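Local coordinates for protein nigritoxine (Vibrio nigripulchritudo, PDB 5M41) that acts as a bacterial toxin against crustaceans and insects and has a new fold, by a molecular mechanism that remains undefined, at residues 655-659 with 660-664; 663-666 with 667-671; 712-715 with 716-720; 720-723 with 724-728. All blocks are in the same frame, centred on the assembly; numbering follows the deposited sequence.

Contact 1 of 4, residues 655-659 with 660-664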
loop_
_atom_site.group_PDB
_atom_site.type_symbol
_atom_site.label_atom_id
_atom_site.label_comp_id
_atom_site.label_asym_id
_atom_site.label_seq_id
_atom_site.Cartn_x
_atom_site.Cartn_y
_atom_site.Cartn_z
ATOM N N ARG A 655 -5.558 -45.337 20.500
ATOM C CA ARG A 655 -4.753 -46.542 20.416
ATOM C C ARG A 655 -3.412 -46.402 21.155
ATOM O O ARG A 655 -2.811 -47.398 21.548
ATOM C CB ARG A 655 -4.528 -46.932 18.954
ATOM C CG ARG A 655 -3.497 -46.085 18.234
ATOM C CD ARG A 655 -3.439 -46.395 16.740
ATOM N NE ARG A 655 -2.606 -45.426 16.010
ATOM C CZ ARG A 655 -3.014 -44.222 15.594
ATOM N NH1 ARG A 655 -4.256 -43.802 15.830
ATOM N NH2 ARG A 655 -2.174 -43.423 14.938
ATOM N N GLU A 656 -2.950 -45.170 21.342
ATOM C CA GLU A 656 -1.662 -44.929 21.987
ATOM C C GLU A 656 -1.779 -44.449 23.436
ATOM O O GLU A 656 -0.773 -44.140 24.053
ATOM C CB GLU A 656 -0.848 -43.911 21.187
ATOM C CG GLU A 656 -0.251 -44.427 19.883
ATOM C CD GLU A 656 0.198 -43.286 18.988
ATOM O OE1 GLU A 656 -0.603 -42.349 18.764
ATOM O OE2 GLU A 656 1.336 -43.306 18.503
ATOM N N LYS A 657 -2.994 -44.409 23.980
ATOM C CA LYS A 657 -3.236 -43.714 25.242
ATOM C C LYS A 657 -2.609 -44.345 26.495
ATOM O O LYS A 657 -2.500 -43.669 27.526
ATOM C CB LYS A 657 -4.735 -43.519 25.465
ATOM C CG LYS A 657 -5.440 -44.779 25.927
ATOM C CD LYS A 657 -6.937 -44.609 25.875
ATOM C CE LYS A 657 -7.599 -45.971 25.769
ATOM N NZ LYS A 657 -9.017 -45.841 26.176
ATOM N N GLY A 658 -2.219 -45.621 26.422
ATOM C CA GLY A 658 -1.738 -46.343 27.607
ATOM C C GLY A 658 -2.781 -46.298 28.704
ATOM O O GLY A 658 -3.927 -46.682 28.489
ATOM N N ASP A 659 -2.408 -45.796 29.876
ATOM C CA ASP A 659 -3.390 -45.652 30.965
ATOM C C ASP A 659 -3.915 -44.221 31.190
ATOM O O ASP A 659 -4.492 -43.931 32.242
ATOM C CB ASP A 659 -2.872 -46.267 32.278
ATOM C CG ASP A 659 -1.414 -45.940 32.547
ATOM O OD1 ASP A 659 -0.982 -44.794 32.241
ATOM O OD2 ASP A 659 -0.706 -46.839 33.068
ATOM N N HIS A 660 -3.737 -43.343 30.199
ATOM C CA HIS A 660 -4.310 -41.998 30.277
ATOM C C HIS A 660 -5.761 -42.041 29.863
ATOM O O HIS A 660 -6.080 -42.520 28.774
ATOM C CB HIS A 660 -3.535 -41.016 29.394
ATOM C CG HIS A 660 -2.080 -40.867 29.758
ATOM N ND1 HIS A 660 -1.650 -39.994 30.693
ATOM C CD2 HIS A 660 -0.944 -41.516 29.278
ATOM C CE1 HIS A 660 -0.305 -40.088 30.815
ATOM N NE2 HIS A 660 0.124 -41.014 29.948
ATOM N N SER A 661 -6.658 -41.562 30.725
ATOM C CA SER A 661 -8.072 -41.448 30.370
ATOM C C SER A 661 -8.253 -40.256 29.411
ATOM O O SER A 661 -7.655 -39.196 29.609
ATOM C CB SER A 661 -8.948 -41.267 31.614
ATOM O OG SER A 661 -8.744 -42.333 32.530
ATOM N N LEU A 662 -9.081 -40.444 28.390
ATOM C CA LEU A 662 -9.272 -39.437 27.343
ATOM C C LEU A 662 -10.666 -38.837 27.400
ATOM O O LEU A 662 -11.615 -39.496 27.839
ATOM C CB LEU A 662 -9.009 -40.038 25.955
ATOM C CG LEU A 662 -7.617 -40.640 25.717
ATOM C CD1 LEU A 662 -7.427 -40.991 24.253
ATOM C CD2 LEU A 662 -6.513 -39.702 26.190
ATOM N N THR A 663 -10.789 -37.577 26.985
ATOM C CA THR A 663 -12.102 -36.997 26.783
ATOM C C THR A 663 -12.494 -37.257 25.336
ATOM O O THR A 663 -11.736 -37.860 24.582
ATOM C CB THR A 663 -12.101 -35.481 27.004
ATOM O OG1 THR A 663 -11.317 -34.873 25.974
ATOM C CG2 THR A 663 -11.561 -35.109 28.399
ATOM N N THR A 664 -13.679 -36.806 24.946
ATOM C CA THR A 664 -14.140 -36.911 23.558
ATOM C C THR A 664 -13.864 -35.596 22.802
ATOM O O THR A 664 -14.216 -35.457 21.636
ATOM C CB THR A 664 -15.648 -37.197 23.537
ATOM O OG1 THR A 664 -16.310 -36.145 24.257
ATOM C CG2 THR A 664 -15.959 -38.562 24.230
HETATM O O HOH W 1 -10.091 -43.198 27.908
HETATM O O HOH W 2 -5.624 -40.873 33.391
#
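Lys657 and His660 close a type II' beta turn, in which His660 N donates to Lys657 O at 3.0 Å with an N-H...O angle of 161°. The donor sits well above the carbonyl plane, and Gly658 takes the positive phi (56°) that this turn type needs at its second position. The imidazole of His660 meets the same carbonyl with its edge: CD2 lies 3.2 Å from Lys657 O, near the plane of the ring, while Asp659 OD1 is placed over one ring face. Chi1 of Lys657 (77°) sets CG between its own backbone N and carbonyl carbon, and the extended chain then runs past His660 O to Leu662. Lys657 CB is 3.9 Å from Leu662 CD1, where the two side chains cross at a slant. A water bridges the turn by accepting from Leu662 N at 3.0 Å and, weakly, from Lys657 NZ; the amine also forms a long, weak ion pair with Asp654. The turn, at the surface, reverses the chain within the loop joining strand 649-652 to strand 662-663. Leu662 packs on Arg652 and Phe713, and backbone bonds from Ser661 and Thr663 to Val716 and Leu714 place the chain beside strand 713-715.

Contact 2 of 4, residues 663-666 with 667-671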
loop_
_atom_site.group_PDB
_atom_site.type_symbol
_atom_site.label_atom_id
_atom_site.label_comp_id
_atom_site.label_asym_id
_atom_site.label_seq_id
_atom_site.Cartn_x
_atom_site.Cartn_y
_atom_site.Cartn_z
ATOM N N THR A 663 -10.789 -37.577 26.985
ATOM C CA THR A 663 -12.102 -36.997 26.783
ATOM C C THR A 663 -12.494 -37.257 25.336
ATOM O O THR A 663 -11.736 -37.860 24.582
ATOM C CB THR A 663 -12.101 -35.481 27.004
ATOM O OG1 THR A 663 -11.317 -34.873 25.974
ATOM C CG2 THR A 663 -11.561 -35.109 28.399
ATOM N N THR A 664 -13.679 -36.806 24.946
ATOM C CA THR A 664 -14.140 -36.911 23.558
ATOM C C THR A 664 -13.864 -35.596 22.802
ATOM O O THR A 664 -14.216 -35.457 21.636
ATOM C CB THR A 664 -15.648 -37.197 23.537
ATOM O OG1 THR A 664 -16.310 -36.145 24.257
ATOM C CG2 THR A 664 -15.959 -38.562 24.230
ATOM N N TYR A 665 -13.232 -34.638 23.473
ATOM C CA TYR A 665 -12.821 -33.372 22.851
ATOM C C TYR A 665 -11.569 -33.586 22.020
ATOM O O TYR A 665 -10.597 -34.178 22.493
ATOM C CB TYR A 665 -12.539 -32.317 23.923
ATOM C CG TYR A 665 -12.231 -30.941 23.387
ATOM C CD1 TYR A 665 -13.271 -30.086 22.999
ATOM C CD2 TYR A 665 -10.912 -30.458 23.321
ATOM C CE1 TYR A 665 -13.016 -28.813 22.523
ATOM C CE2 TYR A 665 -10.644 -29.167 22.845
ATOM C CZ TYR A 665 -11.713 -28.358 22.446
ATOM O OH TYR A 665 -11.524 -27.081 21.979
ATOM N N THR A 666 -11.593 -33.114 20.780
ATOM C CA THR A 666 -10.500 -33.415 19.854
ATOM C C THR A 666 -9.686 -32.167 19.553
ATOM O O THR A 666 -10.180 -31.046 19.717
ATOM C CB THR A 666 -11.034 -33.955 18.517
ATOM O OG1 THR A 666 -11.726 -32.897 17.843
ATOM C CG2 THR A 666 -11.991 -35.156 18.743
ATOM N N LEU A 667 -8.447 -32.369 19.094
ATOM C CA LEU A 667 -7.620 -31.281 18.578
ATOM C C LEU A 667 -8.347 -30.550 17.452
ATOM O O LEU A 667 -8.226 -29.335 17.330
ATOM C CB LEU A 667 -6.264 -31.803 18.070
ATOM C CG LEU A 667 -5.295 -30.734 17.542
ATOM C CD1 LEU A 667 -4.835 -29.772 18.636
ATOM C CD2 LEU A 667 -4.079 -31.378 16.898
ATOM N N GLN A 668 -9.077 -31.290 16.623
ATOM C CA GLN A 668 -9.906 -30.664 15.587
ATOM C C GLN A 668 -10.929 -29.655 16.152
ATOM O O GLN A 668 -11.072 -28.554 15.610
ATOM C CB GLN A 668 -10.627 -31.720 14.751
ATOM C CG GLN A 668 -11.064 -31.170 13.405
ATOM C CD GLN A 668 -11.938 -32.128 12.627
ATOM O OE1 GLN A 668 -11.653 -32.416 11.463
ATOM N NE2 GLN A 668 -13.011 -32.624 13.256
ATOM N N ASP A 669 -11.629 -30.012 17.232
ATOM C CA ASP A 669 -12.551 -29.048 17.857
ATOM C C ASP A 669 -11.793 -27.773 18.228
ATOM O O ASP A 669 -12.281 -26.667 17.991
ATOM C CB ASP A 669 -13.181 -29.607 19.127
ATOM C CG ASP A 669 -14.135 -30.768 18.878
ATOM O OD1 ASP A 669 -14.649 -30.949 17.747
ATOM O OD2 ASP A 669 -14.349 -31.511 19.858
ATOM N N PHE A 670 -10.603 -27.945 18.810
ATOM C CA PHE A 670 -9.750 -26.837 19.244
ATOM C C PHE A 670 -9.361 -25.962 18.067
ATOM O O PHE A 670 -9.542 -24.734 18.085
ATOM C CB PHE A 670 -8.490 -27.365 19.969
ATOM C CG PHE A 670 -7.571 -26.280 20.452
ATOM C CD1 PHE A 670 -7.890 -25.537 21.583
ATOM C CD2 PHE A 670 -6.370 -26.021 19.798
ATOM C CE1 PHE A 670 -7.045 -24.537 22.043
ATOM C CE2 PHE A 670 -5.513 -25.023 20.251
ATOM C CZ PHE A 670 -5.856 -24.276 21.372
ATOM N N ILE A 671 -8.883 -26.616 17.019
ATOM C CA ILE A 671 -8.414 -25.920 15.826
ATOM C C ILE A 671 -9.554 -25.155 15.157
ATOM O O ILE A 671 -9.393 -23.985 14.780
ATOM C CB ILE A 671 -7.709 -26.902 14.854
ATOM C CG1 ILE A 671 -6.339 -27.319 15.427
ATOM C CG2 ILE A 671 -7.574 -26.305 13.453
ATOM C CD1 ILE A 671 -5.574 -28.317 14.558
HETATM O O HOH W 3 -13.482 -26.045 20.472
#
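Tyr665 and Asp669 lie alongside one another but run opposite ways, with the phenol ring and the carboxylate plane 60° apart. The closest approach is from Tyr665 CE1 to Asp669 CB, 3.5 Å, and it is oblique to the ring. Tyr665 reaches this place because its CG is anti to the backbone N (chi1 -175°), which lays the ring along the first turn of the helix. Its hydroxyl ends beside Phe670, with Tyr665 OH 3.7 Å from Phe670 CB and near the plane of the Phe670 ring, at its edge. A water 2.7 Å from Tyr665 OH also donates weakly to Asp669 O, linking the phenol to the helix backbone.

Thr666 faces the same turn from the N-cap position. Its OG1 accepts from Asp669 N at 3.0 Å and 160°, while Asp669 OD2 in return accepts a straight but weak bond from Thr666 N at 3.3 Å. The stronger partner of that carboxylate oxygen is Ser743 OG on helix 739-751, which helps to fix the rotation of the group. Thr666 O meanwhile accepts from Phe670 N at 3.3 Å, the first i to i+4 bond of the helix. Before the cap, Thr663 OG1 accepts from Tyr665 N, two residues on, in an ST turn. The reciprocal pairing of Thr666 and Asp669 is a capping box, the classic N-terminal cap of an alpha-helix, here starting helix 667-676.

Contact 3 of 4, residues 712-715 with 716-720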
loop_
_atom_site.group_PDB
_atom_site.type_symbol
_atom_site.label_atom_id
_atom_site.label_comp_id
_atom_site.label_asym_id
_atom_site.label_seq_id
_atom_site.Cartn_x
_atom_site.Cartn_y
_atom_site.Cartn_z
ATOM N N LEU A 712 -6.968 -37.189 17.662
ATOM C CA LEU A 712 -6.279 -36.751 18.863
ATOM C C LEU A 712 -7.244 -36.218 19.910
ATOM O O LEU A 712 -7.854 -35.158 19.717
ATOM C CB LEU A 712 -5.221 -35.697 18.517
ATOM C CG LEU A 712 -3.962 -36.240 17.807
ATOM C CD1 LEU A 712 -3.169 -35.105 17.179
ATOM C CD2 LEU A 712 -3.094 -37.020 18.783
ATOM N N PHE A 713 -7.363 -36.932 21.025
ATOM C CA PHE A 713 -8.277 -36.507 22.099
ATOM C C PHE A 713 -7.563 -35.834 23.291
ATOM O O PHE A 713 -6.480 -36.238 23.677
ATOM C CB PHE A 713 -9.135 -37.681 22.593
ATOM C CG PHE A 713 -9.943 -38.346 21.513
ATOM C CD1 PHE A 713 -11.207 -37.863 21.162
ATOM C CD2 PHE A 713 -9.454 -39.478 20.857
ATOM C CE1 PHE A 713 -11.956 -38.479 20.166
ATOM C CE2 PHE A 713 -10.203 -40.106 19.864
ATOM C CZ PHE A 713 -11.452 -39.600 19.511
ATOM N N LEU A 714 -8.194 -34.816 23.877
ATOM C CA LEU A 714 -7.642 -34.150 25.053
ATOM C C LEU A 714 -7.668 -35.121 26.247
ATOM O O LEU A 714 -8.687 -35.773 26.462
ATOM C CB LEU A 714 -8.470 -32.893 25.360
ATOM C CG LEU A 714 -8.103 -32.028 26.577
ATOM C CD1 LEU A 714 -6.926 -31.123 26.253
ATOM C CD2 LEU A 714 -9.289 -31.160 26.977
ATOM N N ASP A 715 -6.553 -35.221 26.987
ATOM C CA ASP A 715 -6.487 -35.996 28.241
ATOM C C ASP A 715 -7.506 -35.477 29.223
ATOM O O ASP A 715 -7.692 -34.258 29.345
ATOM C CB ASP A 715 -5.127 -35.861 28.954
ATOM C CG ASP A 715 -4.012 -36.538 28.232
ATOM O OD1 ASP A 715 -4.266 -37.103 27.140
ATOM O OD2 ASP A 715 -2.870 -36.492 28.753
ATOM N N VAL A 716 -8.113 -36.389 29.973
ATOM C CA VAL A 716 -8.997 -35.975 31.059
ATOM C C VAL A 716 -8.237 -35.008 31.988
ATOM O O VAL A 716 -8.799 -33.985 32.448
ATOM C CB VAL A 716 -9.570 -37.199 31.818
ATOM C CG1 VAL A 716 -10.166 -36.794 33.164
ATOM C CG2 VAL A 716 -10.626 -37.901 30.964
ATOM N N ALA A 717 -6.958 -35.303 32.224
ATOM C CA ALA A 717 -6.129 -34.508 33.142
ATOM C C ALA A 717 -5.908 -33.059 32.654
ATOM O O ALA A 717 -5.636 -32.159 33.459
ATOM C CB ALA A 717 -4.797 -35.209 33.421
ATOM N N SER A 718 -6.028 -32.837 31.344
ATOM C CA SER A 718 -5.883 -31.495 30.777
ATOM C C SER A 718 -7.203 -30.677 30.756
ATOM O O SER A 718 -7.200 -29.500 30.368
ATOM C CB SER A 718 -5.342 -31.609 29.362
ATOM O OG SER A 718 -4.029 -32.126 29.365
ATOM N N THR A 719 -8.315 -31.305 31.144
ATOM C CA THR A 719 -9.647 -30.677 31.067
ATOM C C THR A 719 -9.700 -29.243 31.600
ATOM O O THR A 719 -10.075 -28.314 30.867
ATOM C CB THR A 719 -10.706 -31.508 31.809
ATOM O OG1 THR A 719 -10.793 -32.790 31.190
ATOM C CG2 THR A 719 -12.134 -30.804 31.760
ATOM N N ASN A 720 -9.339 -29.078 32.872
ATOM C CA ASN A 720 -9.383 -27.777 33.523
ATOM C C ASN A 720 -8.461 -26.760 32.869
ATOM O O ASN A 720 -8.824 -25.581 32.748
ATOM C CB ASN A 720 -9.111 -27.902 35.033
ATOM C CG ASN A 720 -10.272 -28.559 35.769
ATOM O OD1 ASN A 720 -11.317 -28.824 35.163
ATOM N ND2 ASN A 720 -10.102 -28.827 37.075
#
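Leu714 and Ser718 meet where strand 713-715, which pairs with strand 649-652 in an antiparallel sheet, turns into helix 719-731, so the contact is a strand-to-helix junction. Leu714 holds CG anti to its backbone N (chi1 179°), and the isobutyl group bends forward over the start of the helix. Its CD1 branch makes the closest touch, with Leu714 CD1 3.5 Å from Ser718 CB, whereas Leu714 CD2 reaches across to Thr719 CA at 4.1 Å. Beyond the two segments the same side chain packs on Ile649 and Phe651 of the adjacent strand and on Leu739.

Asp715 has the other kind of rotamer, with CG beside the backbone N and opposite the carbonyl carbon (chi1 -70°). The carboxylate is thereby directed to the neighbouring strand, where OD2 forms a salt bridge with Arg652 NH1. Ser718 OG accepts from His650 N, so strand 649-652 supplies partners for both polar side chains. Their nearest mutual approach is Asp715 CB to Ser718 OG, 3.9 Å.

In the backbone, Ser718 N donates to Asp715 O at 3.0 Å, but the bond is bent (140° at the hydrogen) and the donor stands far above the carbonyl plane. Residues 716-718 have helical backbone angles without the regular bonds of a helix. Val716 O then receives two donors from the same face of its plane: Thr719 N at 3.0 Å and the hydroxyl Thr719 OG1 at 2.6 Å.

Contact 4 of 4, residues 720-723 with 724-728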
loop_
_atom_site.group_PDB
_atom_site.type_symbol
_atom_site.label_atom_id
_atom_site.label_comp_id
_atom_site.label_asym_id
_atom_site.label_seq_id
_atom_site.Cartn_x
_atom_site.Cartn_y
_atom_site.Cartn_z
ATOM N N ASN A 720 -9.339 -29.078 32.872
ATOM C CA ASN A 720 -9.383 -27.777 33.523
ATOM C C ASN A 720 -8.461 -26.760 32.869
ATOM O O ASN A 720 -8.824 -25.581 32.748
ATOM C CB ASN A 720 -9.111 -27.902 35.033
ATOM C CG ASN A 720 -10.272 -28.559 35.769
ATOM O OD1 ASN A 720 -11.317 -28.824 35.163
ATOM N ND2 ASN A 720 -10.102 -28.827 37.075
ATOM N N TYR A 721 -7.294 -27.215 32.428
ATOM C CA TYR A 721 -6.322 -26.327 31.787
ATOM C C TYR A 721 -6.899 -25.787 30.489
ATOM O O TYR A 721 -6.835 -24.579 30.242
ATOM C CB TYR A 721 -4.971 -27.019 31.543
ATOM C CG TYR A 721 -4.325 -27.646 32.776
ATOM C CD1 TYR A 721 -4.499 -27.092 34.054
ATOM C CD2 TYR A 721 -3.531 -28.788 32.652
ATOM C CE1 TYR A 721 -3.905 -27.675 35.175
ATOM C CE2 TYR A 721 -2.928 -29.379 33.760
ATOM C CZ TYR A 721 -3.116 -28.819 35.014
ATOM O OH TYR A 721 -2.530 -29.418 36.105
ATOM N N MET A 722 -7.503 -26.678 29.697
ATOM C CA MET A 722 -8.147 -26.302 28.428
ATOM C C MET A 722 -9.324 -25.320 28.611
ATOM O O MET A 722 -9.388 -24.296 27.932
ATOM C CB MET A 722 -8.583 -27.549 27.642
ATOM C CG MET A 722 -9.248 -27.234 26.304
ATOM S SD MET A 722 -8.236 -26.209 25.190
ATOM C CE MET A 722 -7.280 -27.506 24.403
ATOM N N THR A 723 -10.237 -25.613 29.546
ATOM C CA THR A 723 -11.398 -24.737 29.771
ATOM C C THR A 723 -10.959 -23.377 30.310
ATOM O O THR A 723 -11.558 -22.341 29.970
ATOM C CB THR A 723 -12.432 -25.349 30.758
ATOM O OG1 THR A 723 -11.792 -25.624 32.004
ATOM C CG2 THR A 723 -13.062 -26.640 30.209
ATOM N N GLN A 724 -9.928 -23.372 31.161
ATOM C CA GLN A 724 -9.381 -22.108 31.693
ATOM C C GLN A 724 -8.805 -21.273 30.548
ATOM O O GLN A 724 -9.126 -20.090 30.388
ATOM C CB GLN A 724 -8.301 -22.365 32.766
ATOM C CG GLN A 724 -7.840 -21.092 33.475
ATOM C CD GLN A 724 -6.524 -21.257 34.246
ATOM O OE1 GLN A 724 -5.984 -22.361 34.361
ATOM N NE2 GLN A 724 -5.991 -20.143 34.755
ATOM N N LEU A 725 -7.970 -21.913 29.740
ATOM C CA LEU A 725 -7.332 -21.266 28.586
ATOM C C LEU A 725 -8.345 -20.643 27.631
ATOM O O LEU A 725 -8.241 -19.460 27.293
ATOM C CB LEU A 725 -6.474 -22.271 27.809
ATOM C CG LEU A 725 -5.876 -21.794 26.476
ATOM C CD1 LEU A 725 -4.846 -20.691 26.703
ATOM C CD2 LEU A 725 -5.199 -22.969 25.793
ATOM N N MET A 726 -9.303 -21.449 27.186
ATOM C CA MET A 726 -10.312 -20.989 26.225
ATOM C C MET A 726 -11.232 -19.933 26.824
ATOM O O MET A 726 -11.587 -18.981 26.151
ATOM C CB MET A 726 -11.122 -22.154 25.647
ATOM C CG MET A 726 -10.305 -23.157 24.852
ATOM S SD MET A 726 -9.446 -22.404 23.448
ATOM C CE MET A 726 -10.533 -22.829 22.106
ATOM N N GLY A 727 -11.619 -20.113 28.077
ATOM C CA GLY A 727 -12.424 -19.133 28.794
ATOM C C GLY A 727 -11.789 -17.765 28.707
ATOM O O GLY A 727 -12.474 -16.769 28.404
ATOM N N GLN A 728 -10.472 -17.721 28.933
ATOM C CA GLN A 728 -9.730 -16.476 28.909
ATOM C C GLN A 728 -9.587 -15.952 27.477
ATOM O O GLN A 728 -9.893 -14.776 27.191
ATOM C CB GLN A 728 -8.346 -16.608 29.586
ATOM C CG GLN A 728 -7.504 -15.321 29.521
ATOM C CD GLN A 728 -8.205 -14.110 30.147
ATOM O OE1 GLN A 728 -8.985 -14.260 31.066
ATOM N NE2 GLN A 728 -7.939 -12.920 29.630
#
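Met722 runs alongside Met726 in the same direction, and its sulfur overlaps the neighbour's chain, with Met722 SD 3.7 Å from Met726 CG. This is i to i+4 packing along one face of the alpha-helix 719-731. The two thioethers get there differently. Met722 sends CG anti to the backbone N (chi1 -179°) and then bends at chi2 and chi3, while Met726 keeps CG beside its backbone N (chi1 -63°) before bending in turn. Met726 CG also rests 3.4 Å from Met722 O, close to the helix backbone. Phe670 of helix 667-676 packs against both methionines, and Met722 further touches Ile649 and Phe651, so this face is buried between helix and sheet.

Leu725 continues the apolar surface: Leu725 CD2 is 4.5 Å from Met722 SD, a loose contact, and the side chain packs on Phe606 and Leu607 of helix 603-614. Gln724 extends in another direction, its NE2 bonded to Asp644 O in a loop.

Four successive backbone bonds, each 2.9 Å long, give the geometric evidence for a regular helix: Gln724 N to Asn720 O, Leu725 N to Tyr721 O, Met726 N to Met722 O and Gly727 N to Thr723 O. The straightest is that of Met726 N, at 173°. Asn720 O carries a double load, since the Thr723 hydroxyl joins Gln724 N on the same face of its plane. That hydroxyl also bonds weakly to Thr719 O, one turn back, while its stronger bond puts Thr723 OG1 3.1 Å from Asn720 O.

How the contacts relate
From the N-terminal side, contact 1 closes the short turn after strand 649-652, and its returning end, Thr663 and Thr664, begins contact 2, which carries the chain round a corner into helix 667-676. Contact 3 follows in series after helix 688-704 and hands over at Asn720 to contact 4 within helix 719-731. None lies within another. In space they draw together: Thr663 N, common to contacts 1 and 2, lies 2.8 Å from Leu714 O of contact 3, a probable hydrogen bond, and Phe670 CD1 of contact 2 lies 3.5 Å from Met722 CE of contact 4. Together they tie strands 662-663 and 713-715 to helices 667-676 and 719-731.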